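Long-range contacts in metazoan TIR-STING fusion (Crassostrea gigas, PDB 6WT6), which joins a TIR domain to a STING ligand-binding domain in one polypeptide, a fusion related to the STING family of innate immune receptors: residues Gly210-Phe219 with Ile346-Glu357; Ala231-His239 with Ser339-Cys347. All coordinates share one frame; numbering follows the deposited sequence.

Contact 1: residues Gly210-Phe219 with Ile346-Glu357; sequences GRMSEKLFLF and ICNEIKNQLRKE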
loop_
_atom_site.group_PDB
_atom_site.type_symbol
_atom_site.label_atom_id
_atom_site.label_comp_id
_atom_site.label_asym_id
_atom_site.label_seq_id
_atom_site.Cartn_x
_atom_site.Cartn_y
_atom_site.Cartn_z
ATOM N N GLY A 210 37.035 -4.439 11.553
ATOM C CA GLY A 210 37.403 -4.990 10.268
ATOM C C GLY A 210 36.638 -6.229 9.862
ATOM O O GLY A 210 36.769 -6.668 8.712
ATOM N N ARG A 211 35.842 -6.807 10.763
ATOM C CA ARG A 211 35.072 -8.012 10.483
ATOM C C ARG A 211 33.575 -7.778 10.645
ATOM O O ARG A 211 32.823 -8.730 10.880
ATOM C CB ARG A 211 35.535 -9.157 11.385
ATOM C CG ARG A 211 37.003 -9.526 11.220
ATOM C CD ARG A 211 37.269 -10.175 9.868
ATOM N NE ARG A 211 38.685 -10.477 9.662
ATOM C CZ ARG A 211 39.512 -9.734 8.931
ATOM N NH1 ARG A 211 39.069 -8.641 8.325
ATOM N NH2 ARG A 211 40.784 -10.087 8.799
ATOM N N MET A 212 33.126 -6.530 10.522
ATOM C CA MET A 212 31.720 -6.201 10.727
ATOM C C MET A 212 31.404 -4.874 10.053
ATOM O O MET A 212 32.115 -3.886 10.257
ATOM C CB MET A 212 31.386 -6.130 12.217
ATOM C CG MET A 212 29.935 -5.791 12.505
ATOM S SD MET A 212 29.598 -5.748 14.270
ATOM C CE MET A 212 27.807 -5.781 14.271
ATOM N N SER A 213 30.339 -4.861 9.258
ATOM C CA SER A 213 29.855 -3.643 8.633
ATOM C C SER A 213 29.016 -2.835 9.619
ATOM O O SER A 213 28.471 -3.358 10.594
ATOM C CB SER A 213 29.030 -3.972 7.387
ATOM O OG SER A 213 28.266 -2.851 6.966
ATOM N N GLU A 214 28.917 -1.536 9.346
ATOM C CA GLU A 214 28.067 -0.655 10.137
ATOM C C GLU A 214 26.585 -0.848 9.852
ATOM O O GLU A 214 25.758 -0.482 10.693
ATOM C CB GLU A 214 28.415 0.811 9.873
ATOM C CG GLU A 214 29.850 1.203 10.142
ATOM C CD GLU A 214 30.101 2.660 9.803
ATOM O OE1 GLU A 214 29.200 3.290 9.211
ATOM O OE2 GLU A 214 31.191 3.175 10.125
ATOM N N LYS A 215 26.232 -1.401 8.695
ATOM C CA LYS A 215 24.854 -1.358 8.233
ATOM C C LYS A 215 24.022 -2.488 8.833
ATOM O O LYS A 215 24.536 -3.505 9.305
ATOM C CB LYS A 215 24.794 -1.431 6.707
ATOM C CG LYS A 215 25.459 -0.265 5.982
ATOM C CD LYS A 215 25.216 -0.358 4.481
ATOM C CE LYS A 215 25.884 0.781 3.728
ATOM N NZ LYS A 215 27.369 0.774 3.890
ATOM N N LEU A 216 22.707 -2.283 8.810
ATOM C CA LEU A 216 21.739 -3.312 9.154
ATOM C C LEU A 216 21.347 -4.044 7.876
ATOM O O LEU A 216 20.826 -3.430 6.939
ATOM C CB LEU A 216 20.509 -2.693 9.819
ATOM C CG LEU A 216 19.355 -3.646 10.134
ATOM C CD1 LEU A 216 19.792 -4.699 11.144
ATOM C CD2 LEU A 216 18.140 -2.879 10.633
ATOM N N PHE A 217 21.611 -5.346 7.829
ATOM C CA PHE A 217 21.316 -6.145 6.647
ATOM C C PHE A 217 19.884 -6.657 6.731
ATOM O O PHE A 217 19.516 -7.338 7.694
ATOM C CB PHE A 217 22.318 -7.290 6.507
ATOM C CG PHE A 217 23.684 -6.837 6.080
ATOM C CD1 PHE A 217 24.092 -6.970 4.763
ATOM C CD2 PHE A 217 24.547 -6.244 6.987
ATOM C CE1 PHE A 217 25.340 -6.540 4.362
ATOM C CE2 PHE A 217 25.800 -5.809 6.593
ATOM C CZ PHE A 217 26.198 -5.960 5.278
ATOM N N LEU A 218 19.076 -6.309 5.735
ATOM C CA LEU A 218 17.660 -6.649 5.690
ATOM C C LEU A 218 17.460 -7.724 4.632
ATOM O O LEU A 218 17.777 -7.512 3.456
ATOM C CB LEU A 218 16.815 -5.416 5.376
ATOM C CG LEU A 218 16.932 -4.236 6.339
ATOM C CD1 LEU A 218 16.295 -3.007 5.723
ATOM C CD2 LEU A 218 16.289 -4.572 7.685
ATOM N N PHE A 219 16.937 -8.872 5.048
ATOM C CA PHE A 219 16.899 -10.053 4.198
ATOM C C PHE A 219 15.556 -10.155 3.492
ATOM O O PHE A 219 14.499 -10.042 4.123
ATOM C CB PHE A 219 17.199 -11.311 5.013
ATOM C CG PHE A 219 18.629 -11.391 5.462
ATOM C CD1 PHE A 219 19.590 -11.975 4.653
ATOM C CD2 PHE A 219 19.023 -10.839 6.670
ATOM C CE1 PHE A 219 20.912 -12.030 5.055
ATOM C CE2 PHE A 219 20.344 -10.894 7.076
ATOM C CZ PHE A 219 21.289 -11.487 6.268
ATOM N N ILE A 346 26.121 -14.144 2.792
ATOM C CA ILE A 346 26.218 -13.046 3.751
ATOM C C ILE A 346 27.654 -12.536 3.847
ATOM O O ILE A 346 27.889 -11.323 3.888
ATOM C CB ILE A 346 25.682 -13.483 5.126
ATOM C CG1 ILE A 346 24.214 -13.900 5.023
ATOM C CG2 ILE A 346 25.840 -12.357 6.139
ATOM C CD1 ILE A 346 23.630 -14.424 6.327
ATOM N N CYS A 347 28.632 -13.449 3.891
ATOM C CA CYS A 347 30.037 -13.039 3.903
ATOM C C CYS A 347 30.375 -12.196 2.685
ATOM O O CYS A 347 31.145 -11.235 2.778
ATOM C CB CYS A 347 30.953 -14.261 3.960
ATOM S SG CYS A 347 31.085 -15.046 5.570
ATOM N N ASN A 348 29.812 -12.545 1.530
ATOM C CA ASN A 348 30.027 -11.729 0.343
ATOM C C ASN A 348 29.456 -10.328 0.527
ATOM O O ASN A 348 30.089 -9.339 0.146
ATOM C CB ASN A 348 29.411 -12.405 -0.879
ATOM C CG ASN A 348 30.408 -13.253 -1.642
ATOM O OD1 ASN A 348 31.246 -12.727 -2.377
ATOM N ND2 ASN A 348 30.315 -14.567 -1.485
ATOM N N GLU A 349 28.260 -10.220 1.114
ATOM C CA GLU A 349 27.654 -8.906 1.296
ATOM C C GLU A 349 28.389 -8.092 2.351
ATOM O O GLU A 349 28.574 -6.883 2.184
ATOM C CB GLU A 349 26.175 -9.045 1.658
ATOM C CG GLU A 349 25.258 -9.187 0.455
ATOM C CD GLU A 349 25.264 -7.959 -0.444
ATOM O OE1 GLU A 349 25.706 -6.874 0.001
ATOM O OE2 GLU A 349 24.822 -8.082 -1.606
ATOM N N ILE A 350 28.815 -8.733 3.440
ATOM C CA ILE A 350 29.532 -8.020 4.494
ATOM C C ILE A 350 30.836 -7.445 3.960
ATOM O O ILE A 350 31.182 -6.288 4.233
ATOM C CB ILE A 350 29.779 -8.951 5.696
ATOM C CG1 ILE A 350 28.458 -9.333 6.367
ATOM C CG2 ILE A 350 30.719 -8.294 6.696
ATOM C CD1 ILE A 350 28.629 -10.285 7.526
ATOM N N LYS A 351 31.581 -8.242 3.189
ATOM C CA LYS A 351 32.847 -7.770 2.638
ATOM C C LYS A 351 32.628 -6.659 1.619
ATOM O O LYS A 351 33.422 -5.713 1.544
ATOM C CB LYS A 351 33.610 -8.938 2.012
ATOM C CG LYS A 351 34.064 -9.984 3.019
ATOM C CD LYS A 351 34.711 -11.181 2.340
ATOM C CE LYS A 351 35.194 -12.191 3.368
ATOM N NZ LYS A 351 35.869 -13.362 2.740
ATOM N N ASN A 352 31.554 -6.750 0.831
ATOM C CA ASN A 352 31.247 -5.693 -0.127
ATOM C C ASN A 352 30.963 -4.373 0.580
ATOM O O ASN A 352 31.399 -3.307 0.126
ATOM C CB ASN A 352 30.058 -6.112 -0.993
ATOM C CG ASN A 352 29.744 -5.106 -2.079
ATOM O OD1 ASN A 352 30.588 -4.801 -2.920
ATOM N ND2 ASN A 352 28.515 -4.603 -2.084
ATOM N N GLN A 353 30.239 -4.424 1.700
ATOM C CA GLN A 353 29.912 -3.198 2.413
ATOM C C GLN A 353 31.125 -2.625 3.136
ATOM O O GLN A 353 31.235 -1.402 3.280
ATOM C CB GLN A 353 28.768 -3.451 3.393
ATOM C CG GLN A 353 27.462 -3.821 2.715
ATOM C CD GLN A 353 27.030 -2.791 1.688
ATOM O OE1 GLN A 353 27.152 -1.583 1.909
ATOM N NE2 GLN A 353 26.528 -3.265 0.552
ATOM N N LEU A 354 32.044 -3.482 3.591
ATOM C CA LEU A 354 33.255 -2.983 4.235
ATOM C C LEU A 354 34.147 -2.240 3.249
ATOM O O LEU A 354 34.832 -1.286 3.633
ATOM C CB LEU A 354 34.020 -4.133 4.891
ATOM C CG LEU A 354 33.434 -4.693 6.190
ATOM C CD1 LEU A 354 34.073 -6.024 6.547
ATOM C CD2 LEU A 354 33.625 -3.704 7.327
ATOM N N ARG A 355 34.149 -2.660 1.979
ATOM C CA ARG A 355 34.876 -1.926 0.948
ATOM C C ARG A 355 34.350 -0.502 0.816
ATOM O O ARG A 355 35.125 0.460 0.787
ATOM C CB ARG A 355 34.767 -2.657 -0.391
ATOM C CG ARG A 355 36.026 -3.384 -0.824
ATOM C CD ARG A 355 35.819 -4.108 -2.153
ATOM N NE ARG A 355 34.801 -5.151 -2.056
ATOM C CZ ARG A 355 35.038 -6.388 -1.630
ATOM N NH1 ARG A 355 36.263 -6.738 -1.259
ATOM N NH2 ARG A 355 34.054 -7.274 -1.572
ATOM N N LYS A 356 33.026 -0.352 0.733
ATOM C CA LYS A 356 32.438 0.969 0.537
ATOM C C LYS A 356 32.643 1.867 1.749
ATOM O O LYS A 356 32.768 3.088 1.599
ATOM C CB LYS A 356 30.952 0.830 0.219
ATOM C CG LYS A 356 30.667 0.005 -1.023
ATOM C CD LYS A 356 29.179 -0.243 -1.184
ATOM C CE LYS A 356 28.879 -0.956 -2.489
ATOM N NZ LYS A 356 29.230 -0.107 -3.660
ATOM N N GLU A 357 32.685 1.289 2.947
ATOM C CA GLU A 357 32.922 2.039 4.174
ATOM C C GLU A 357 34.408 2.246 4.462
ATOM O O GLU A 357 34.770 2.571 5.599
ATOM C CB GLU A 357 32.246 1.332 5.352
ATOM C CG GLU A 357 30.753 1.134 5.156
ATOM C CD GLU A 357 30.171 0.064 6.059
ATOM O OE1 GLU A 357 30.787 -0.254 7.100
ATOM O OE2 GLU A 357 29.092 -0.465 5.722
#

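Contact 2: residues Ala231-His239 with Ser339-Cys347; sequences ADESSLIKH and SDAMPRLIC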
loop_
_atom_site.group_PDB
_atom_site.type_symbol
_atom_site.label_atom_id
_atom_site.label_comp_id
_atom_site.label_asym_id
_atom_site.label_seq_id
_atom_site.Cartn_x
_atom_site.Cartn_y
_atom_site.Cartn_z
ATOM N N ALA A 231 19.179 -17.149 11.211
ATOM C CA ALA A 231 20.021 -18.273 11.595
ATOM C C ALA A 231 19.341 -19.619 11.370
ATOM O O ALA A 231 20.027 -20.647 11.379
ATOM C CB ALA A 231 20.441 -18.128 13.060
ATOM N N ASP A 232 18.022 -19.640 11.168
ATOM C CA ASP A 232 17.331 -20.874 10.816
ATOM C C ASP A 232 17.685 -21.367 9.421
ATOM O O ASP A 232 17.273 -22.471 9.050
ATOM C CB ASP A 232 15.817 -20.684 10.918
ATOM C CG ASP A 232 15.350 -20.520 12.348
ATOM O OD1 ASP A 232 16.039 -21.037 13.250
ATOM O OD2 ASP A 232 14.300 -19.880 12.570
ATOM N N GLU A 233 18.422 -20.576 8.639
ATOM C CA GLU A 233 18.828 -20.995 7.304
ATOM C C GLU A 233 20.084 -21.852 7.315
ATOM O O GLU A 233 20.330 -22.577 6.344
ATOM C CB GLU A 233 19.066 -19.775 6.411
ATOM C CG GLU A 233 17.811 -19.221 5.766
ATOM C CD GLU A 233 17.370 -20.029 4.560
ATOM O OE1 GLU A 233 18.205 -20.764 3.993
ATOM O OE2 GLU A 233 16.186 -19.926 4.181
ATOM N N SER A 234 20.879 -21.787 8.383
ATOM C CA SER A 234 22.103 -22.575 8.463
ATOM C C SER A 234 22.601 -22.618 9.899
ATOM O O SER A 234 22.633 -21.586 10.578
ATOM C CB SER A 234 23.185 -21.999 7.540
ATOM O OG SER A 234 24.387 -22.749 7.618
ATOM N N SER A 235 22.988 -23.815 10.350
ATOM C CA SER A 235 23.571 -23.965 11.674
ATOM C C SER A 235 24.919 -23.266 11.799
ATOM O O SER A 235 25.406 -23.097 12.924
ATOM C CB SER A 235 23.716 -25.447 12.004
ATOM O OG SER A 235 24.647 -26.068 11.129
ATOM N N LEU A 236 25.524 -22.850 10.683
ATOM C CA LEU A 236 26.776 -22.106 10.711
ATOM C C LEU A 236 26.574 -20.615 10.959
ATOM O O LEU A 236 27.564 -19.880 11.063
ATOM C CB LEU A 236 27.535 -22.323 9.401
ATOM C CG LEU A 236 27.918 -23.782 9.139
ATOM C CD1 LEU A 236 28.525 -23.967 7.750
ATOM C CD2 LEU A 236 28.869 -24.270 10.220
ATOM N N ILE A 237 25.331 -20.153 11.057
ATOM C CA ILE A 237 25.016 -18.778 11.432
ATOM C C ILE A 237 24.681 -18.776 12.918
ATOM O O ILE A 237 23.725 -19.437 13.346
ATOM C CB ILE A 237 23.848 -18.224 10.601
ATOM C CG1 ILE A 237 24.124 -18.398 9.104
ATOM C CG2 ILE A 237 23.593 -16.765 10.947
ATOM C CD1 ILE A 237 22.918 -18.112 8.222
ATOM N N LYS A 238 25.464 -18.044 13.712
ATOM C CA LYS A 238 25.414 -18.140 15.166
ATOM C C LYS A 238 24.893 -16.852 15.786
ATOM O O LYS A 238 25.367 -15.759 15.456
ATOM C CB LYS A 238 26.798 -18.462 15.738
ATOM C CG LYS A 238 27.396 -19.770 15.250
ATOM C CD LYS A 238 28.669 -20.092 16.015
ATOM C CE LYS A 238 29.355 -21.343 15.480
ATOM N NZ LYS A 238 30.524 -21.731 16.326
ATOM N N HIS A 239 23.931 -16.987 16.698
ATOM C CA HIS A 239 23.488 -15.858 17.503
ATOM C C HIS A 239 24.640 -15.337 18.355
ATOM O O HIS A 239 25.335 -16.113 19.016
ATOM C CB HIS A 239 22.320 -16.277 18.397
ATOM C CG HIS A 239 20.971 -15.959 17.833
ATOM N ND1 HIS A 239 20.270 -16.836 17.032
ATOM C CD2 HIS A 239 20.188 -14.862 17.965
ATOM C CE1 HIS A 239 19.116 -16.289 16.692
ATOM N NE2 HIS A 239 19.042 -15.090 17.243
ATOM N N SER A 339 24.542 -26.026 4.034
ATOM C CA SER A 339 24.947 -25.164 5.137
ATOM C C SER A 339 25.919 -24.077 4.704
ATOM O O SER A 339 26.143 -23.131 5.463
ATOM C CB SER A 339 25.574 -25.999 6.253
ATOM O OG SER A 339 24.585 -26.715 6.963
ATOM N N ASP A 340 26.511 -24.194 3.516
ATOM C CA ASP A 340 27.461 -23.205 3.029
ATOM C C ASP A 340 26.800 -22.073 2.260
ATOM O O ASP A 340 27.411 -21.010 2.102
ATOM C CB ASP A 340 28.497 -23.861 2.116
ATOM C CG ASP A 340 29.322 -24.898 2.831
ATOM O OD1 ASP A 340 29.253 -24.953 4.075
ATOM O OD2 ASP A 340 30.038 -25.663 2.147
ATOM N N ALA A 341 25.577 -22.281 1.771
ATOM C CA ALA A 341 24.997 -21.363 0.796
ATOM C C ALA A 341 24.707 -20.002 1.421
ATOM O O ALA A 341 25.195 -18.971 0.943
ATOM C CB ALA A 341 23.734 -21.979 0.195
ATOM N N MET A 342 23.907 -19.977 2.484
ATOM C CA MET A 342 23.536 -18.703 3.094
ATOM C C MET A 342 24.736 -18.048 3.775
ATOM O O MET A 342 24.924 -16.833 3.631
ATOM C CB MET A 342 22.379 -18.880 4.082
ATOM C CG MET A 342 21.885 -17.581 4.693
ATOM S SD MET A 342 21.041 -16.538 3.490
ATOM C CE MET A 342 19.769 -17.668 2.943
ATOM N N PRO A 343 25.568 -18.787 4.524
ATOM C CA PRO A 343 26.805 -18.169 5.036
ATOM C C PRO A 343 27.679 -17.526 3.969
ATOM O O PRO A 343 28.216 -16.435 4.199
ATOM C CB PRO A 343 27.513 -19.346 5.718
ATOM C CG PRO A 343 26.400 -20.166 6.231
ATOM C CD PRO A 343 25.337 -20.101 5.160
ATOM N N ARG A 344 27.844 -18.168 2.808
ATOM C CA ARG A 344 28.699 -17.589 1.775
ATOM C C ARG A 344 28.077 -16.340 1.167
ATOM O O ARG A 344 28.798 -15.409 0.789
ATOM C CB ARG A 344 28.995 -18.618 0.685
ATOM C CG ARG A 344 29.944 -18.112 -0.393
ATOM C CD ARG A 344 30.439 -19.238 -1.289
ATOM N NE ARG A 344 31.234 -20.219 -0.555
ATOM C CZ ARG A 344 30.787 -21.412 -0.177
ATOM N NH1 ARG A 344 29.546 -21.782 -0.466
ATOM N NH2 ARG A 344 31.583 -22.238 0.490
ATOM N N LEU A 345 26.750 -16.301 1.064
ATOM C CA LEU A 345 26.086 -15.112 0.549
ATOM C C LEU A 345 26.283 -13.924 1.484
ATOM O O LEU A 345 26.592 -12.814 1.037
ATOM C CB LEU A 345 24.601 -15.399 0.342
ATOM C CG LEU A 345 23.744 -14.155 0.099
ATOM C CD1 LEU A 345 24.142 -13.486 -1.208
ATOM C CD2 LEU A 345 22.270 -14.517 0.105
ATOM N N ILE A 346 26.121 -14.144 2.792
ATOM C CA ILE A 346 26.218 -13.046 3.751
ATOM C C ILE A 346 27.654 -12.536 3.847
ATOM O O ILE A 346 27.889 -11.323 3.888
ATOM C CB ILE A 346 25.682 -13.483 5.126
ATOM C CG1 ILE A 346 24.214 -13.900 5.023
ATOM C CG2 ILE A 346 25.840 -12.357 6.139
ATOM C CD1 ILE A 346 23.630 -14.424 6.327
ATOM N N CYS A 347 28.632 -13.449 3.891
ATOM C CA CYS A 347 30.037 -13.039 3.903
ATOM C C CYS A 347 30.375 -12.196 2.685
ATOM O O CYS A 347 31.145 -11.235 2.778
ATOM C CB CYS A 347 30.953 -14.261 3.960
ATOM S SG CYS A 347 31.085 -15.046 5.570
HETATM O O HOH W 1 22.765 -22.010 3.945
#

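Contact 1: residues Gly210-Phe219 with Ile346-Glu357
The carboxylate of Glu357, the first residue after helix 341-356 to leave helical geometry, is gripped by three donors from the corner in Gly210-Phe219. Its OE2 takes two of them: Ser213 OG reaches it at 2.8 Å by the syn lone pair, and Lys215 NZ comes to the anti side of the same OE2, also at 2.8 Å, forming a salt bridge. The other oxygen, OE1, receives the backbone N of Glu214 at 3.2 Å in a nearly straight bond (172°), on the syn side but tilted from the carboxylate plane. Bonds to both oxygens restrict rotation of the group. The lysine chain is extended until its last torsion, where a bend (chi4 62°) turns NZ so that it also meets Gln353 OE1 at 3.1 Å, in the carbonyl plane of the amide. Behind this first shell, Ser213 OG accepts from Lys215 N at 3.0 Å, an ST turn that shapes the corner and positions the hydroxyl.

Apolar packing flanks the polar cluster. The ring of Phe217 lies against the aliphatic part of Gln353, CZ to CG 3.6 Å, and against Glu349 CB and Ile350. Further along, the end of the Phe219 ring meets Ile346 CD1, while Leu354 pushes its two methyls against the backbone of Gly210 and Met212.

The contact packs the C-terminal helix on the mixed sheet of the STING ligand-binding domain. Strand 216-219 runs roughly antiparallel to helix 346-356, at 141°, between strands 272-279 and 327-332. Ile346 and Ile350 also touch Phe275, and helix 176-204 packs on Met212, Leu216 and Leu218.

Contact 2: residues Ala231-His239 with Ser339-Cys347
Ser234 and Pro343 lie close together where the turn of Ala231-His239 meets the first part of helix 341-356. The serine CB approaches the proline ring at CD, 3.7 Å away, and its OG is turned to Ser339 O, which it meets at 2.8 Å, in the carbonyl plane and on a lone pair. With OG swung opposite the backbone N (chi1 179°), the hydroxyl lies beside its own carbonyl carbon and can also accept from Leu236 N at 3.3 Å. That second bond makes an ST turn within the type I beta turn from Ser234 to Ile237, so one hydroxyl both shapes the turn and ties it to the residues leading into the helix.

Apolar side chains pack beside this bond. Those of Ile237 and Pro343 cross at about a right angle, CG1 near CG. Ile237 passes Met342 at a slant, with its CD1 3.7 Å from Met342 CG and 4.2 Å from Ile346 CD1. Leu236 sets CB against Pro343 CG, and its CD1 lies 3.4 Å from Ser339 O, with Ser339 CB close by. Met342 is folded at both chi2 and chi3, which brings its CE alongside the bent side chain of Glu233, 3.6 Å from OE1. A water accepts from Met342 N at 2.8 Å and gives only a weak bond to Glu233 O.

This is structural packing within the STING ligand-binding domain. Lys238 enters outermost strand 238-243 and pairs with Ser264. The helix's first turns touch strands 260-266 (Pro343 on Val265) and 327-332 (Met342 on Tyr332); separately, Glu233 touches Tyr279 of strand 272-279.

How the contacts relate
The two contacts illustrate how one helix can join distant parts of a chain: 341-356 packs by its first turns on the turn before strand 238-243 in contact 2, and by its later turns and C-terminal end on strand 212-221 in contact 1. Their centres are about 14 Å apart. Ile346 takes part in both, touching Phe219 in one and Ile237 in the other. The chain running between the two segments of contact 1 contains most of contact 2, and both strands belong to the same mixed sheet. Contact 1 has a charged cluster, whereas contact 2 relies on a single direct hydrogen bond and apolar packing. Both belong to the STING ligand-binding domain.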